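PDB 5IM3: ribonucleoside-diphosphate reductase from Pseudomonas aeruginosa, which probably reduces ribonucleoside diphosphates to deoxyribonucleotides, the precursors for DNA synthesis, under allosteric control in which dATP binds to an ATP cone. Local coordinates for residues A[78-81]-A[82-86]; A[95-98]-A[99-102]. All blocks are in the same frame, centred on the assembly; numbering follows the deposited sequence.

Contact 1: residues A[78-81]-A[82-86]; sequences LTEQ and VTATF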
# COMPACT_ATOMS: atom_id res chain seq x y z
N LEU A 78 -14.67 24.56 -46.68
CA LEU A 78 -15.82 24.07 -45.93
C LEU A 78 -16.62 23.07 -46.74
O LEU A 78 -17.06 22.04 -46.21
CB LEU A 78 -16.70 25.25 -45.51
CG LEU A 78 -16.05 26.32 -44.63
CD1 LEU A 78 -17.00 27.48 -44.44
CD2 LEU A 78 -15.63 25.74 -43.29
N THR A 79 -16.81 23.34 -48.04
CA THR A 79 -17.54 22.41 -48.89
C THR A 79 -16.83 21.07 -48.99
O THR A 79 -17.49 20.03 -49.07
CB THR A 79 -17.73 23.01 -50.29
OG1 THR A 79 -18.47 24.24 -50.19
CG2 THR A 79 -18.48 22.05 -51.20
N GLU A 80 -15.50 21.08 -48.98
CA GLU A 80 -14.75 19.84 -49.12
C GLU A 80 -14.92 18.95 -47.90
O GLU A 80 -15.20 17.75 -48.03
CB GLU A 80 -13.27 20.15 -49.36
CG GLU A 80 -12.34 18.96 -49.23
CD GLU A 80 -12.70 17.82 -50.16
OE1 GLU A 80 -13.46 18.06 -51.13
OE2 GLU A 80 -12.24 16.68 -49.92
N GLN A 81 -14.75 19.50 -46.70
CA GLN A 81 -14.87 18.69 -45.49
C GLN A 81 -16.31 18.27 -45.23
O GLN A 81 -16.54 17.31 -44.48
CB GLN A 81 -14.31 19.44 -44.28
CG GLN A 81 -14.97 20.78 -43.98
CD GLN A 81 -14.19 21.58 -42.95
OE1 GLN A 81 -12.96 21.52 -42.90
NE2 GLN A 81 -14.90 22.33 -42.12
N VAL A 82 -17.29 18.94 -45.85
CA VAL A 82 -18.66 18.44 -45.81
C VAL A 82 -18.83 17.26 -46.75
O VAL A 82 -19.26 16.17 -46.34
CB VAL A 82 -19.65 19.58 -46.15
CG1 VAL A 82 -21.05 19.01 -46.45
CG2 VAL A 82 -19.71 20.59 -45.01
N THR A 83 -18.48 17.45 -48.02
CA THR A 83 -18.57 16.35 -48.98
C THR A 83 -17.73 15.16 -48.53
O THR A 83 -18.11 14.01 -48.76
CB THR A 83 -18.11 16.82 -50.36
OG1 THR A 83 -18.97 17.88 -50.81
CG2 THR A 83 -18.15 15.68 -51.38
N ALA A 84 -16.60 15.42 -47.87
CA ALA A 84 -15.77 14.33 -47.37
C ALA A 84 -16.48 13.56 -46.27
O ALA A 84 -16.37 12.33 -46.19
CB ALA A 84 -14.43 14.87 -46.87
N THR A 85 -17.21 14.26 -45.40
CA THR A 85 -17.91 13.59 -44.31
C THR A 85 -18.90 12.56 -44.83
O THR A 85 -18.98 11.44 -44.30
CB THR A 85 -18.62 14.62 -43.43
OG1 THR A 85 -17.70 15.64 -43.03
CG2 THR A 85 -19.21 13.96 -42.19
N PHE A 86 -19.66 12.91 -45.87
CA PHE A 86 -20.60 11.96 -46.44
C PHE A 86 -19.89 10.78 -47.10
O PHE A 86 -20.41 9.66 -47.09
CB PHE A 86 -21.51 12.67 -47.45
CG PHE A 86 -22.46 13.65 -46.83
CD1 PHE A 86 -23.20 13.31 -45.70
CD2 PHE A 86 -22.62 14.92 -47.37
CE1 PHE A 86 -24.07 14.21 -45.13
CE2 PHE A 86 -23.50 15.83 -46.79
CZ PHE A 86 -24.22 15.47 -45.67
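With chi1 at -53°, Thr85 carries OG1 beside its own backbone N and turned back along the helix, where it meets the carbonyl oxygen of Gln81 one turn earlier. The hydroxyl donates to this oxygen, although the modelled separation of Thr85 OG1 and Gln81 O, 2.5 Å, is too short for its exact value to be trusted. Gln81 O also accepts from Thr85 N at 3.3 Å, but that N lies well above the carbonyl plane, 53° out of it. Main-chain and side-chain donors of one residue therefore share a single acceptor.

The two bonds just before it are shorter, and one is nearly straight: Thr83 N reaches Thr79 O at 3.0 Å with an N-H...O angle of 175°, and Ala84 N lies 2.7 Å from Glu80 O. Methyl groups lie close to two of the acceptor carbonyls: CG2 of Val82 is 3.3 Å from Leu78 O, which also accepts from Val82 N, while the CB of Ala84 sits 3.2 Å from Glu80 O. OE2 of Glu80, on a chain bent beyond CG, passes 4.2 Å from the same Ala84 CB, a loose approach at the solvent side.

Leu78 and Gln81 meet helix 98-111 and Thr79 meets helix 46-60, while Val82 touches both, on Ala108 and on Ile49. The buried hydroxyls are satisfied: Thr79 OG1 bonds to Val75 O and Thr50, and Thr83 OG1 to Asp46 and Tyr44. Tyr44 lines a dATP pocket, so its bond to the Thr83 hydroxyl is consistent with a second-shell place for Thr83.

Contact 2: residues A[95-98]-A[99-102]; sequences TIHI and EEIQ. With DTP (2'-deoxyadenosine 5'-triphosphate), chain C; DTP (2'-deoxyadenosine 5'-triphosphate), chain D.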
# COMPACT_ATOMS: atom_id res chain seq x y z
N THR A 95 -27.66 7.82 -50.36
CA THR A 95 -28.71 8.83 -50.38
C THR A 95 -28.79 9.48 -49.01
O THR A 95 -28.77 8.78 -47.99
CB THR A 95 -30.06 8.23 -50.76
OG1 THR A 95 -30.36 7.12 -49.91
CG2 THR A 95 -30.05 7.77 -52.22
N ILE A 96 -28.89 10.81 -48.98
CA ILE A 96 -28.94 11.58 -47.75
C ILE A 96 -30.04 12.62 -47.87
O ILE A 96 -30.41 13.05 -48.96
CB ILE A 96 -27.59 12.25 -47.43
CG1 ILE A 96 -27.03 12.93 -48.69
CG2 ILE A 96 -26.60 11.23 -46.87
CD1 ILE A 96 -25.76 13.72 -48.46
N HIS A 97 -30.54 13.04 -46.71
CA HIS A 97 -31.62 14.02 -46.68
C HIS A 97 -31.07 15.43 -46.83
O HIS A 97 -29.93 15.72 -46.47
CB HIS A 97 -32.41 13.90 -45.37
CG HIS A 97 -33.32 12.71 -45.32
ND1 HIS A 97 -32.91 11.49 -44.83
CD2 HIS A 97 -34.60 12.56 -45.71
CE1 HIS A 97 -33.91 10.63 -44.91
NE2 HIS A 97 -34.95 11.25 -45.44
N ILE A 98 -31.91 16.31 -47.37
CA ILE A 98 -31.49 17.69 -47.61
C ILE A 98 -31.16 18.38 -46.29
O ILE A 98 -30.21 19.16 -46.20
CB ILE A 98 -32.58 18.44 -48.40
CG1 ILE A 98 -32.02 19.75 -48.98
CG2 ILE A 98 -33.80 18.71 -47.53
CD1 ILE A 98 -31.25 19.54 -50.26
N GLU A 99 -31.95 18.10 -45.24
CA GLU A 99 -31.67 18.68 -43.93
C GLU A 99 -30.41 18.10 -43.32
O GLU A 99 -29.75 18.76 -42.51
CB GLU A 99 -32.87 18.46 -43.00
CG GLU A 99 -34.18 19.03 -43.53
CD GLU A 99 -34.15 20.54 -43.66
OE1 GLU A 99 -33.56 21.21 -42.78
OE2 GLU A 99 -34.72 21.06 -44.64
N GLU A 100 -30.06 16.86 -43.69
CA GLU A 100 -28.82 16.27 -43.21
C GLU A 100 -27.61 17.04 -43.73
O GLU A 100 -26.58 17.11 -43.06
CB GLU A 100 -28.76 14.80 -43.65
CG GLU A 100 -28.03 13.87 -42.69
CD GLU A 100 -28.32 12.41 -42.97
OE1 GLU A 100 -29.43 12.10 -43.46
OE2 GLU A 100 -27.45 11.56 -42.69
N ILE A 101 -27.73 17.64 -44.92
CA ILE A 101 -26.65 18.44 -45.48
C ILE A 101 -26.60 19.81 -44.84
O ILE A 101 -25.53 20.32 -44.50
CB ILE A 101 -26.81 18.53 -47.01
CG1 ILE A 101 -26.93 17.12 -47.61
CG2 ILE A 101 -25.65 19.31 -47.63
CD1 ILE A 101 -27.25 17.11 -49.05
N GLN A 102 -27.77 20.45 -44.67
CA GLN A 102 -27.83 21.75 -44.01
C GLN A 102 -27.18 21.69 -42.64
O GLN A 102 -26.47 22.62 -42.24
CB GLN A 102 -29.29 22.21 -43.90
CG GLN A 102 -29.94 22.59 -45.22
CD GLN A 102 -29.56 23.99 -45.67
OE1 GLN A 102 -28.39 24.29 -45.92
NE2 GLN A 102 -30.56 24.87 -45.78
PG DTP C . -34.45 25.29 -53.78
O1G DTP C . -33.82 25.62 -55.07
O2G DTP C . -33.90 26.14 -52.61
O3G DTP C . -35.96 25.45 -53.80
PB DTP C . -33.23 23.35 -52.11
O1B DTP C . -33.62 24.06 -50.88
O2B DTP C . -33.22 21.85 -51.92
O3B DTP C . -34.15 23.79 -53.33
PA DTP C . -31.16 25.27 -52.10
O1A DTP C . -30.14 25.73 -53.07
O2A DTP C . -32.24 26.31 -51.78
O3A DTP C . -31.81 23.91 -52.58
O5' DTP C . -30.53 24.80 -50.77
C5' DTP C . -29.49 23.83 -50.91
C4' DTP C . -29.16 23.19 -49.59
O4' DTP C . -29.23 21.76 -49.73
C3' DTP C . -27.73 23.45 -49.13
O3' DTP C . -27.59 23.30 -47.72
C2' DTP C . -26.95 22.38 -49.89
C1' DTP C . -27.95 21.25 -50.09
N9 DTP C . -28.01 20.75 -51.46
C8 DTP C . -28.74 21.23 -52.52
N7 DTP C . -28.51 20.61 -53.65
C5 DTP C . -27.57 19.65 -53.31
C6 DTP C . -26.91 18.66 -54.07
N6 DTP C . -27.01 18.56 -55.40
N1 DTP C . -26.06 17.84 -53.42
C2 DTP C . -25.88 18.01 -52.10
N3 DTP C . -26.42 18.92 -51.30
C4 DTP C . -27.26 19.71 -51.96
PG DTP D . -36.17 27.39 -49.37
O1G DTP D . -35.43 26.90 -50.52
O2G DTP D . -36.65 28.80 -49.52
O3G DTP D . -37.32 26.51 -48.98
PB DTP D . -33.63 27.23 -47.96
O1B DTP D . -33.14 26.12 -48.80
O2B DTP D . -33.24 27.01 -46.51
O3B DTP D . -35.21 27.39 -48.10
PA DTP D . -32.60 29.04 -49.95
O1A DTP D . -32.87 30.48 -50.17
O2A DTP D . -33.29 28.16 -51.01
O3A DTP D . -33.07 28.62 -48.49
O5' DTP D . -31.08 28.65 -49.93
C5' DTP D . -30.14 29.52 -49.27
C4' DTP D . -29.33 28.79 -48.22
O4' DTP D . -28.06 29.45 -48.06
C3' DTP D . -29.98 28.75 -46.83
O3' DTP D . -30.11 27.40 -46.38
C2' DTP D . -29.01 29.52 -45.93
C1' DTP D . -28.08 30.23 -46.89
N9 DTP D . -28.46 31.60 -47.22
C8 DTP D . -29.00 32.08 -48.39
N7 DTP D . -29.29 33.36 -48.35
C5 DTP D . -28.90 33.75 -47.08
C6 DTP D . -28.95 34.99 -46.41
N6 DTP D . -29.48 36.10 -46.93
N1 DTP D . -28.45 35.04 -45.16
C2 DTP D . -27.97 33.93 -44.61
N3 DTP D . -27.89 32.70 -45.13
C4 DTP D . -28.38 32.68 -46.38
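Gln102 stands one helical turn beyond Ile98, and its side chain runs from the helix to two nucleotides. CB lies 3.9 Å from Ile98 O, the oxygen that accepts from Gln102 N in a nearly straight bond (166° at the hydrogen). CG stays close to that carbonyl, 3.6 Å from Ile98 O. A bend at chi2 (-80°) then turns the amide toward the two nucleotides. NE2 donates to O3' of the chain D dATP at 2.6 Å and 173°, while OE1 is hydrogen-bonded to Tyr121; its modelled position against O3' of the chain C dATP is too close to interpret.

This is the strand-to-helix junction of an ATP cone: strand 95-97, at the edge of a three-stranded sheet beside the parallel strand 33-35, passes directly into helix 98-111, with His97 at the N-cap position. His97 O receives only weak bonds from Glu100 N and Ile101 N.

Ile98 and Ile101 contribute to the apolar lining of the pocket. CD1 of Ile98 comes within 3.0 Å of the ribose O4' of the chain C dATP, and CD1 of Ile101 lies equally near to adenine N3 of that nucleotide, both tight for van der Waals contacts. On its other flank, Ile101 CG1 packs on Ile96 CD1 at 3.7 Å, the two chains crossing at about a right angle. Glu99 points instead to a basic cluster, forming salt bridges with Arg37 and Arg125.

How the contacts relate
Contact 1 precedes contact 2 along the chain, and their centres lie 12 Å apart within the same ATP cone domain. Helix 69-88 carries the first; the second spans the next two elements, strand 95-97 and the start of helix 98-111. Phe86, near the end of helix 69-88, joins them: its CE2 packs on Ile96 CD1 at 3.5 Å, and its CZ on Ile101 CG1 at 3.7 Å. Contact 2 lines the dATP pockets directly, whereas 78-86 lies behind them, its Thr83 side chain about 7 Å from a bound nucleotide. The aromatic ring thus links the helix to the nucleotide-binding junction, more than 50 Å from the chain's centre.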